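Local structure of extracellular solute-binding protein family 1 (Alicyclobacillus acidocaldarius subsp. acidocaldarius, 4OVJ) at residues 67-72 with 93-98; 296-301 with 312-317. The protein probably binds a solute, perhaps a sugar, outside the cell and delivers it to an ABC-type importer. All coordinates share one frame; numbering follows the deposited sequence. Where two conformers were deposited one is given.

Interaction 1 (67-72 with 93-98); sequences QYFTKL and DAYAKE
Leu72 and Tyr95 mark where the backbones of 67-72 and 93-98 come nearest, yet their CA atoms are still 10.4 Å apart. Both segments are helical. They belong to an alpha/beta lobe of the fold used by solute-binding proteins. Helix 65-77 is the helix of a beta-alpha-beta crossover from strand 55-61 to strand 84-87, the parallel strands that flank 25-31, and helix 92-98 follows strand 84-87. The two segments bury only 126 Å² against each other, and one long side chain spans most of the distance.

That side chain is Tyr95. Its CG lies anti to the carbonyl carbon (chi1 -80°), and the ring reaches out until its hydroxyl end meets the other helix, where it also touches Ser73 and Val76. Tyr95 OH lies 3.7 Å from Leu72 CG. The CD2 branch of Leu72 comes to 4.0 Å from Tyr95 CZ, obliquely to the ring. With CG anti to the backbone N (chi1 -173°), Leu72 turns its CG and CD2 to the tyrosine hydroxyl. Tyr95 OH also sits near the plane of the Phe69 ring, at its edge, 4.4 Å from Phe69 CD1. One face of the Phe69 ring is taken by its own neighbour, with Tyr68 CD2 above the centre of the ring. Tyr91, Phe65 and Trp32 add further aromatic contacts around Phe69. Met87 of strand 84-87 touches both Phe69 and Tyr95.

No direct hydrogen bond joins the two segments. A water does so instead, which gives the buried Tyr95 hydroxyl a polar partner within an otherwise apolar contact. The water donates to Phe69 O at 2.8 Å, so the helix carbonyl is one end of the bridge. At the other end it lies in the plane of the Tyr95 ring, a short 2.5 Å from Tyr95 OH.

Interaction 2 (296-301 with 312-317); sequences QFWSIY and LFVNFL
This is an apolar helix-on-sheet contact in an alpha/beta lobe, where Trp298 and Ile300 of strand 293-300 meet Val314 and Leu317 of helix 307-319. The axes of 297-300 and 312-317 approach to 9.4 Å and run almost antiparallel, at 171°. Together the segments bury 234 Å².

Trp298 carries most of the contact. Leu317 CD1 lies over the face of its six-membered ring, 3.8 Å from the centroid and 16° off the normal, a CH-pi contact. Leu317 CB comes in beside Trp298 NE1. The indole gets there with CG anti to the carbonyl carbon (chi1 -55°). Val314 meets the strand with both methyls: CG1 is 3.9 Å from Trp298 CB, and CG2 touches CG1 and CD1 of Ile300. A water in the indole plane accepts from Trp298 NE1 at 2.8 Å and donates weakly to Leu317 O. With alanine in place of Trp298, Leu317 CD1 would probably lose the aromatic face it rests on, and the water its indole donor.

Ser299 points away from the helix and hydrogen-bonds Tyr130 O. Strand 293-300 pairs antiparallel with both 84-87 and 128-144. Phe316 and Leu317 also pack on helix 35-51, which lies alongside on the same face of the sheet.

In the fold
Interaction 1 closes before interaction 2 opens along the chain. Their centres are 16 Å apart, and their nearest atoms about 7 Å, without touching. Both belong to the same lobe, and the sheet connects them: strand 84-87, which lies between the two helices of interaction 1 in sequence, pairs antiparallel with strand 293-300 of interaction 2. Met85 and Met87 of strand 84-87 turn to the face that carries interaction 1, the face of Ser299. Helix 307-319 covers the opposite face. The two contacts thus help pack helices on both faces of one sheet, and a late part of the chain returns to complete a lobe begun near its start.

Interaction 1 (67-72 with 93-98)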
ATOM      1  N   GLN A  67     -10.727   9.773 -15.402  0.50 12.43           N
ATOM      2  CA  GLN A  67     -10.653  10.507 -16.663  0.50 13.08           C
ATOM      3  C   GLN A  67      -9.513   9.971 -17.512  0.50 10.99           C
ATOM      4  O   GLN A  67      -9.673   9.721 -18.709  0.50 10.90           O
ATOM      5  CB  GLN A  67     -10.441  11.995 -16.413  0.50 15.79           C
ATOM      6  CG  GLN A  67     -10.476  12.831 -17.680  0.50 18.56           C
ATOM      7  CD  GLN A  67     -10.231  14.298 -17.412  0.50 22.29           C
ATOM      8  OE1 GLN A  67      -9.510  14.965 -18.149  0.50 26.29           O
ATOM      9  NE2 GLN A  67     -10.835  14.809 -16.351  0.50 18.04           N
ATOM     10  N   TYR A  68      -8.365   9.781 -16.874  1.00  9.90           N
ATOM     11  CA  TYR A  68      -7.177   9.252 -17.545  1.00  9.26           C
ATOM     12  C   TYR A  68      -7.442   7.892 -18.166  1.00  8.47           C
ATOM     13  O   TYR A  68      -7.197   7.698 -19.356  1.00  8.57           O
ATOM     14  CB  TYR A  68      -6.025   9.149 -16.569  1.00  8.91           C
ATOM     15  CG  TYR A  68      -4.818   8.402 -17.072  1.00  8.00           C
ATOM     16  CD1 TYR A  68      -3.907   9.001 -17.930  1.00  9.02           C
ATOM     17  CD2 TYR A  68      -4.561   7.103 -16.646  1.00  8.21           C
ATOM     18  CE1 TYR A  68      -2.786   8.316 -18.374  1.00  7.91           C
ATOM     19  CE2 TYR A  68      -3.434   6.424 -17.058  1.00  8.24           C
ATOM     20  CZ  TYR A  68      -2.552   7.037 -17.933  1.00  8.40           C
ATOM     21  OH  TYR A  68      -1.422   6.385 -18.324  1.00  8.87           O
ATOM     22  N   PHE A  69      -7.981   6.963 -17.383  1.00  8.40           N
ATOM     23  CA  PHE A  69      -8.186   5.611 -17.909  1.00  9.09           C
ATOM     24  C   PHE A  69      -9.283   5.523 -18.948  1.00  9.57           C
ATOM     25  O   PHE A  69      -9.184   4.734 -19.890  1.00  9.99           O
ATOM     26  CB  PHE A  69      -8.361   4.590 -16.789  1.00  9.53           C
ATOM     27  CG  PHE A  69      -7.051   4.163 -16.201  1.00  9.77           C
ATOM     28  CD1 PHE A  69      -6.187   3.360 -16.936  1.00 11.22           C
ATOM     29  CD2 PHE A  69      -6.652   4.600 -14.952  1.00 10.05           C
ATOM     30  CE1 PHE A  69      -4.956   2.972 -16.426  1.00  9.77           C
ATOM     31  CE2 PHE A  69      -5.425   4.218 -14.449  1.00  9.54           C
ATOM     32  CZ  PHE A  69      -4.581   3.407 -15.186  1.00  9.71           C
ATOM     33  N   THR A  70     -10.307   6.351 -18.801  1.00  9.68           N
ATOM     34  CA  THR A  70     -11.367   6.390 -19.794  1.00 10.53           C
ATOM     35  C   THR A  70     -10.806   6.824 -21.158  1.00 10.38           C
ATOM     36  O   THR A  70     -11.062   6.178 -22.185  1.00 10.78           O
ATOM     37  CB  THR A  70     -12.499   7.296 -19.313  1.00 12.09           C
ATOM     38  OG1 THR A  70     -13.033   6.757 -18.093  1.00 12.73           O
ATOM     39  CG2 THR A  70     -13.601   7.384 -20.354  1.00 12.77           C
ATOM     40  N   LYS A  71     -10.023   7.896 -21.165  0.50 10.69           N
ATOM     41  CA  LYS A  71      -9.410   8.375 -22.402  0.50 11.81           C
ATOM     42  C   LYS A  71      -8.353   7.408 -22.913  0.50 11.12           C
ATOM     43  O   LYS A  71      -8.284   7.146 -24.102  0.50 11.40           O
ATOM     44  CB  LYS A  71      -8.785   9.756 -22.207  0.50 13.96           C
ATOM     45  CG  LYS A  71      -9.800  10.849 -21.943  0.50 17.55           C
ATOM     46  CD  LYS A  71      -9.300  12.232 -22.334  0.50 22.52           C
ATOM     47  CE  LYS A  71     -10.216  13.327 -21.799  0.50 25.42           C
ATOM     48  NZ  LYS A  71     -10.336  13.348 -20.322  0.50 25.19           N
ATOM     49  N   LEU A  72      -7.533   6.874 -22.010  1.00 10.30           N
ATOM     50  CA  LEU A  72      -6.436   5.985 -22.413  1.00 10.68           C
ATOM     51  C   LEU A  72      -6.974   4.766 -23.155  1.00 10.37           C
ATOM     52  O   LEU A  72      -6.413   4.360 -24.165  1.00 12.58           O
ATOM     53  CB  LEU A  72      -5.622   5.521 -21.223  1.00 10.47           C
ATOM     54  CG  LEU A  72      -4.342   4.718 -21.521  1.00 10.84           C
ATOM     55  CD1 LEU A  72      -3.311   5.605 -22.205  1.00 12.43           C
ATOM     56  CD2 LEU A  72      -3.803   4.160 -20.214  1.00 10.88           C
ATOM     57  N   ASP A  93      -3.613  -6.117 -16.033  1.00 11.73           N
ATOM     58  CA  ASP A  93      -3.899  -7.410 -16.658  1.00 12.77           C
ATOM     59  C   ASP A  93      -4.536  -7.203 -18.024  1.00 12.96           C
ATOM     60  O   ASP A  93      -4.140  -7.848 -19.007  1.00 14.13           O
ATOM     61  CB  ASP A  93      -4.826  -8.266 -15.788  1.00 15.81           C
ATOM     62  CG  ASP A  93      -5.199  -9.588 -16.454  1.00 19.41           C
ATOM     63  OD1 ASP A  93      -4.365 -10.517 -16.435  1.00 24.71           O
ATOM     64  OD2 ASP A  93      -6.335  -9.702 -16.985  1.00 24.37           O
ATOM     65  N   ALA A  94      -5.526  -6.317 -18.078  1.00 12.70           N
ATOM     66  CA  ALA A  94      -6.269  -6.081 -19.319  1.00 14.36           C
ATOM     67  C   ALA A  94      -5.345  -5.567 -20.423  1.00 13.62           C
ATOM     68  O   ALA A  94      -5.328  -6.111 -21.534  1.00 14.72           O
ATOM     69  CB  ALA A  94      -7.413  -5.114 -19.075  1.00 16.74           C
ATOM     70  N   TYR A  95      -4.555  -4.537 -20.106  1.00 12.26           N
ATOM     71  CA  TYR A  95      -3.633  -3.960 -21.089  1.00 10.77           C
ATOM     72  C   TYR A  95      -2.567  -4.971 -21.539  1.00 10.02           C
ATOM     73  O   TYR A  95      -2.244  -5.057 -22.724  1.00 11.54           O
ATOM     74  CB  TYR A  95      -2.992  -2.680 -20.539  1.00 11.36           C
ATOM     75  CG  TYR A  95      -3.909  -1.483 -20.661  1.00 10.61           C
ATOM     76  CD1 TYR A  95      -4.828  -1.181 -19.673  1.00 12.02           C
ATOM     77  CD2 TYR A  95      -3.880  -0.674 -21.785  1.00 12.94           C
ATOM     78  CE1 TYR A  95      -5.678  -0.086 -19.785  1.00 12.29           C
ATOM     79  CE2 TYR A  95      -4.731   0.412 -21.907  1.00 14.63           C
ATOM     80  CZ  TYR A  95      -5.631   0.699 -20.908  1.00 13.39           C
ATOM     81  OH  TYR A  95      -6.489   1.768 -21.034  1.00 15.79           O
ATOM     82  N   ALA A  96      -2.051  -5.746 -20.592  1.00 10.57           N
ATOM     83  CA  ALA A  96      -1.009  -6.734 -20.864  1.00 10.40           C
ATOM     84  C   ALA A  96      -1.529  -7.844 -21.765  1.00 11.89           C
ATOM     85  O   ALA A  96      -0.870  -8.214 -22.724  1.00 12.34           O
ATOM     86  CB  ALA A  96      -0.481  -7.332 -19.569  1.00 11.91           C
ATOM     87  N   LYS A  97      -2.712  -8.360 -21.448  1.00 12.21           N
ATOM     88  CA  LYS A  97      -3.267  -9.488 -22.197  1.00 14.96           C
ATOM     89  C   LYS A  97      -3.655  -9.113 -23.615  1.00 15.77           C
ATOM     90  O   LYS A  97      -3.599  -9.959 -24.522  1.00 16.72           O
ATOM     91  CB  LYS A  97      -4.444 -10.095 -21.431  1.00 17.59           C
ATOM     92  CG  LYS A  97      -3.917 -10.835 -20.214  1.00 23.31           C
ATOM     93  CD  LYS A  97      -4.936 -11.718 -19.532  1.00 28.94           C
ATOM     94  CE  LYS A  97      -4.203 -12.736 -18.664  1.00 31.75           C
ATOM     95  NZ  LYS A  97      -4.966 -13.110 -17.451  1.00 35.28           N
ATOM     96  N   GLU A  98      -4.018  -7.848 -23.813  1.00 13.02           N
ATOM     97  CA  GLU A  98      -4.333  -7.346 -25.149  1.00 16.24           C
ATOM     98  C   GLU A  98      -3.077  -7.154 -25.978  1.00 14.10           C
ATOM     99  O   GLU A  98      -3.161  -6.986 -27.180  1.00 18.08           O
ATOM    100  CB  GLU A  98      -5.047  -6.002 -25.076  1.00 20.53           C
ATOM    101  CG  GLU A  98      -6.521  -6.055 -24.738  1.00 24.59           C
ATOM    102  CD  GLU A  98      -7.162  -4.687 -24.852  1.00 35.72           C
ATOM    103  OE1 GLU A  98      -6.607  -3.828 -25.583  1.00 44.31           O
ATOM    104  OE2 GLU A  98      -8.212  -4.464 -24.211  1.00 52.03           O
TER
HETATM  105  O   HOH W   1      -8.426   2.063 -19.410  1.00 18.57           O

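Interaction 2 (296-301 with 312-317)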
ATOM      1  N   GLN A 296       1.337   2.567  -7.912  1.00 10.55           N
ATOM      2  CA  GLN A 296       1.107   2.686  -9.347  1.00  9.97           C
ATOM      3  C   GLN A 296       2.290   2.022 -10.012  1.00  8.26           C
ATOM      4  O   GLN A 296       3.193   1.554  -9.331  1.00  8.50           O
ATOM      5  CB  GLN A 296       1.044   4.143  -9.835  1.00 13.32           C
ATOM      6  CG  GLN A 296       0.560   5.200  -8.877  1.00 16.02           C
ATOM      7  CD  GLN A 296       0.760   6.591  -9.424  1.00 16.07           C
ATOM      8  OE1 GLN A 296       1.759   6.866 -10.117  1.00 16.78           O
ATOM      9  NE2 GLN A 296      -0.166   7.477  -9.122  1.00 17.88           N
ATOM     10  N   PHE A 297       2.285   1.986 -11.335  1.00  7.49           N
ATOM     11  CA  PHE A 297       3.334   1.362 -12.127  1.00  7.98           C
ATOM     12  C   PHE A 297       3.739   2.267 -13.276  1.00  7.95           C
ATOM     13  O   PHE A 297       2.922   3.031 -13.787  1.00  8.66           O
ATOM     14  CB  PHE A 297       2.853   0.060 -12.786  1.00  8.49           C
ATOM     15  CG  PHE A 297       2.464  -1.016 -11.836  1.00  8.36           C
ATOM     16  CD1 PHE A 297       1.221  -0.998 -11.227  1.00  9.52           C
ATOM     17  CD2 PHE A 297       3.314  -2.093 -11.592  1.00  7.61           C
ATOM     18  CE1 PHE A 297       0.855  -1.988 -10.336  1.00  9.89           C
ATOM     19  CE2 PHE A 297       2.935  -3.099 -10.720  1.00  8.26           C
ATOM     20  CZ  PHE A 297       1.711  -3.035 -10.080  1.00  9.24           C
ATOM     21  N   TRP A 298       4.991   2.129 -13.711  1.00  8.44           N
ATOM     22  CA  TRP A 298       5.420   2.623 -15.011  1.00  7.94           C
ATOM     23  C   TRP A 298       5.361   1.461 -16.000  1.00  7.60           C
ATOM     24  O   TRP A 298       5.909   0.396 -15.736  1.00  7.51           O
ATOM     25  CB  TRP A 298       6.852   3.150 -14.990  1.00  9.22           C
ATOM     26  CG  TRP A 298       7.154   4.190 -13.977  1.00  9.69           C
ATOM     27  CD1 TRP A 298       8.173   4.150 -13.079  1.00 10.94           C
ATOM     28  CD2 TRP A 298       6.458   5.421 -13.741  1.00  9.66           C
ATOM     29  NE1 TRP A 298       8.170   5.277 -12.307  1.00 10.97           N
ATOM     30  CE2 TRP A 298       7.125   6.075 -12.686  1.00 10.30           C
ATOM     31  CE3 TRP A 298       5.337   6.035 -14.312  1.00  9.30           C
ATOM     32  CZ2 TRP A 298       6.701   7.300 -12.189  1.00 10.11           C
ATOM     33  CZ3 TRP A 298       4.929   7.258 -13.822  1.00  9.77           C
ATOM     34  CH2 TRP A 298       5.611   7.877 -12.777  1.00 10.07           C
ATOM     35  N   SER A 299       4.721   1.700 -17.143  1.00  7.32           N
ATOM     36  CA  SER A 299       4.650   0.731 -18.222  1.00  7.01           C
ATOM     37  C   SER A 299       5.071   1.419 -19.532  1.00  6.82           C
ATOM     38  O   SER A 299       5.017   2.648 -19.661  1.00  8.07           O
ATOM     39  CB  SER A 299       3.228   0.184 -18.346  1.00  7.38           C
ATOM     40  OG  SER A 299       2.837  -0.610 -17.226  1.00  7.96           O
ATOM     41  N   ILE A 300       5.490   0.613 -20.491  1.00  6.27           N
ATOM     42  CA  ILE A 300       5.909   1.090 -21.796  1.00  6.97           C
ATOM     43  C   ILE A 300       5.013   0.457 -22.863  1.00  6.85           C
ATOM     44  O   ILE A 300       4.670  -0.721 -22.779  1.00  7.26           O
ATOM     45  CB  ILE A 300       7.389   0.756 -22.057  1.00  7.67           C
ATOM     46  CG1 ILE A 300       8.276   1.454 -21.032  1.00  8.56           C
ATOM     47  CG2 ILE A 300       7.825   1.160 -23.474  1.00  7.72           C
ATOM     48  CD1 ILE A 300       9.733   1.048 -21.072  1.00  9.34           C
ATOM     49  N   TYR A 301       4.653   1.248 -23.872  1.00  7.55           N
ATOM     50  CA  TYR A 301       3.849   0.761 -24.988  1.00  7.64           C
ATOM     51  C   TYR A 301       4.582  -0.341 -25.736  1.00  7.88           C
ATOM     52  O   TYR A 301       5.743  -0.174 -26.110  1.00  7.98           O
ATOM     53  CB  TYR A 301       3.570   1.917 -25.938  1.00  8.46           C
ATOM     54  CG  TYR A 301       2.650   1.643 -27.100  1.00  9.42           C
ATOM     55  CD1 TYR A 301       1.584   0.763 -26.992  1.00 10.56           C
ATOM     56  CD2 TYR A 301       2.822   2.330 -28.300  1.00 11.40           C
ATOM     57  CE1 TYR A 301       0.729   0.541 -28.064  1.00 12.21           C
ATOM     58  CE2 TYR A 301       1.971   2.128 -29.368  1.00 13.65           C
ATOM     59  CZ  TYR A 301       0.928   1.237 -29.250  1.00 13.67           C
ATOM     60  OH  TYR A 301       0.091   1.042 -30.329  1.00 17.10           O
ATOM     61  N   LEU A 312      15.297   3.852 -20.656  0.50 10.12           N
ATOM     62  CA  LEU A 312      16.152   4.834 -19.999  0.50 11.26           C
ATOM     63  C   LEU A 312      15.323   5.842 -19.182  0.50  9.79           C
ATOM     64  O   LEU A 312      15.696   6.207 -18.064  0.50  9.95           O
ATOM     65  CB  LEU A 312      17.005   5.524 -21.055  0.50 13.49           C
ATOM     66  CG  LEU A 312      18.117   6.458 -20.603  0.50 16.14           C
ATOM     67  CD1 LEU A 312      19.037   6.762 -21.775  0.50 18.82           C
ATOM     68  CD2 LEU A 312      17.473   7.706 -20.049  0.50 16.71           C
ATOM     69  N   PHE A 313      14.185   6.263 -19.722  1.00  8.92           N
ATOM     70  CA  PHE A 313      13.292   7.177 -19.012  1.00  8.77           C
ATOM     71  C   PHE A 313      12.680   6.521 -17.768  1.00  8.53           C
ATOM     72  O   PHE A 313      12.691   7.088 -16.681  1.00  8.88           O
ATOM     73  CB  PHE A 313      12.201   7.692 -19.946  1.00  8.55           C
ATOM     74  CG  PHE A 313      11.248   8.645 -19.296  1.00  8.50           C
ATOM     75  CD1 PHE A 313      11.686   9.870 -18.807  1.00  9.28           C
ATOM     76  CD2 PHE A 313       9.918   8.330 -19.175  1.00  9.08           C
ATOM     77  CE1 PHE A 313      10.794  10.745 -18.209  1.00 10.58           C
ATOM     78  CE2 PHE A 313       9.023   9.193 -18.580  1.00  9.91           C
ATOM     79  CZ  PHE A 313       9.455  10.412 -18.104  1.00 10.68           C
ATOM     80  N   VAL A 314      12.157   5.314 -17.928  1.00  8.59           N
ATOM     81  CA  VAL A 314      11.599   4.592 -16.795  1.00  8.59           C
ATOM     82  C   VAL A 314      12.671   4.352 -15.728  1.00  8.06           C
ATOM     83  O   VAL A 314      12.425   4.542 -14.536  1.00  8.60           O
ATOM     84  CB  VAL A 314      10.919   3.281 -17.248  1.00  9.19           C
ATOM     85  CG1 VAL A 314      10.569   2.402 -16.062  1.00  9.98           C
ATOM     86  CG2 VAL A 314       9.660   3.617 -18.034  1.00  9.46           C
ATOM     87  N   ASN A 315      13.867   3.984 -16.153  1.00  8.13           N
ATOM     88  CA  ASN A 315      14.940   3.764 -15.213  1.00  9.34           C
ATOM     89  C   ASN A 315      15.296   5.013 -14.427  1.00  9.24           C
ATOM     90  O   ASN A 315      15.582   4.923 -13.230  1.00 10.17           O
ATOM     91  CB  ASN A 315      16.192   3.259 -15.914  1.00  9.46           C
ATOM     92  CG  ASN A 315      17.244   2.842 -14.926  1.00 11.10           C
ATOM     93  OD1 ASN A 315      17.037   1.913 -14.138  1.00 11.02           O
ATOM     94  ND2 ASN A 315      18.367   3.556 -14.921  1.00 13.66           N
ATOM     95  N   PHE A 316      15.281   6.158 -15.108  1.00  9.25           N
ATOM     96  CA  PHE A 316      15.511   7.459 -14.485  1.00  9.79           C
ATOM     97  C   PHE A 316      14.463   7.742 -13.402  1.00  9.52           C
ATOM     98  O   PHE A 316      14.800   8.097 -12.268  1.00  9.22           O
ATOM     99  CB  PHE A 316      15.499   8.574 -15.537  1.00 10.64           C
ATOM    100  CG  PHE A 316      15.738   9.947 -14.973  1.00 12.07           C
ATOM    101  CD1 PHE A 316      17.038  10.433 -14.846  1.00 13.75           C
ATOM    102  CD2 PHE A 316      14.674  10.764 -14.602  1.00 13.91           C
ATOM    103  CE1 PHE A 316      17.265  11.700 -14.346  1.00 14.83           C
ATOM    104  CE2 PHE A 316      14.899  12.039 -14.098  1.00 13.35           C
ATOM    105  CZ  PHE A 316      16.197  12.495 -13.968  1.00 16.07           C
ATOM    106  N   LEU A 317      13.196   7.551 -13.735  1.00  9.40           N
ATOM    107  CA  LEU A 317      12.124   7.763 -12.767  1.00 10.08           C
ATOM    108  C   LEU A 317      12.262   6.853 -11.555  1.00  9.49           C
ATOM    109  O   LEU A 317      11.996   7.270 -10.444  1.00 11.49           O
ATOM    110  CB  LEU A 317      10.748   7.555 -13.398  1.00 10.16           C
ATOM    111  CG  LEU A 317      10.373   8.547 -14.494  1.00 10.47           C
ATOM    112  CD1 LEU A 317       9.028   8.144 -15.076  1.00 11.27           C
ATOM    113  CD2 LEU A 317      10.380   9.983 -13.991  1.00 12.04           C
TER
HETATM  114  O   HOH W   2       9.463   6.108 -10.014  1.00 16.52           O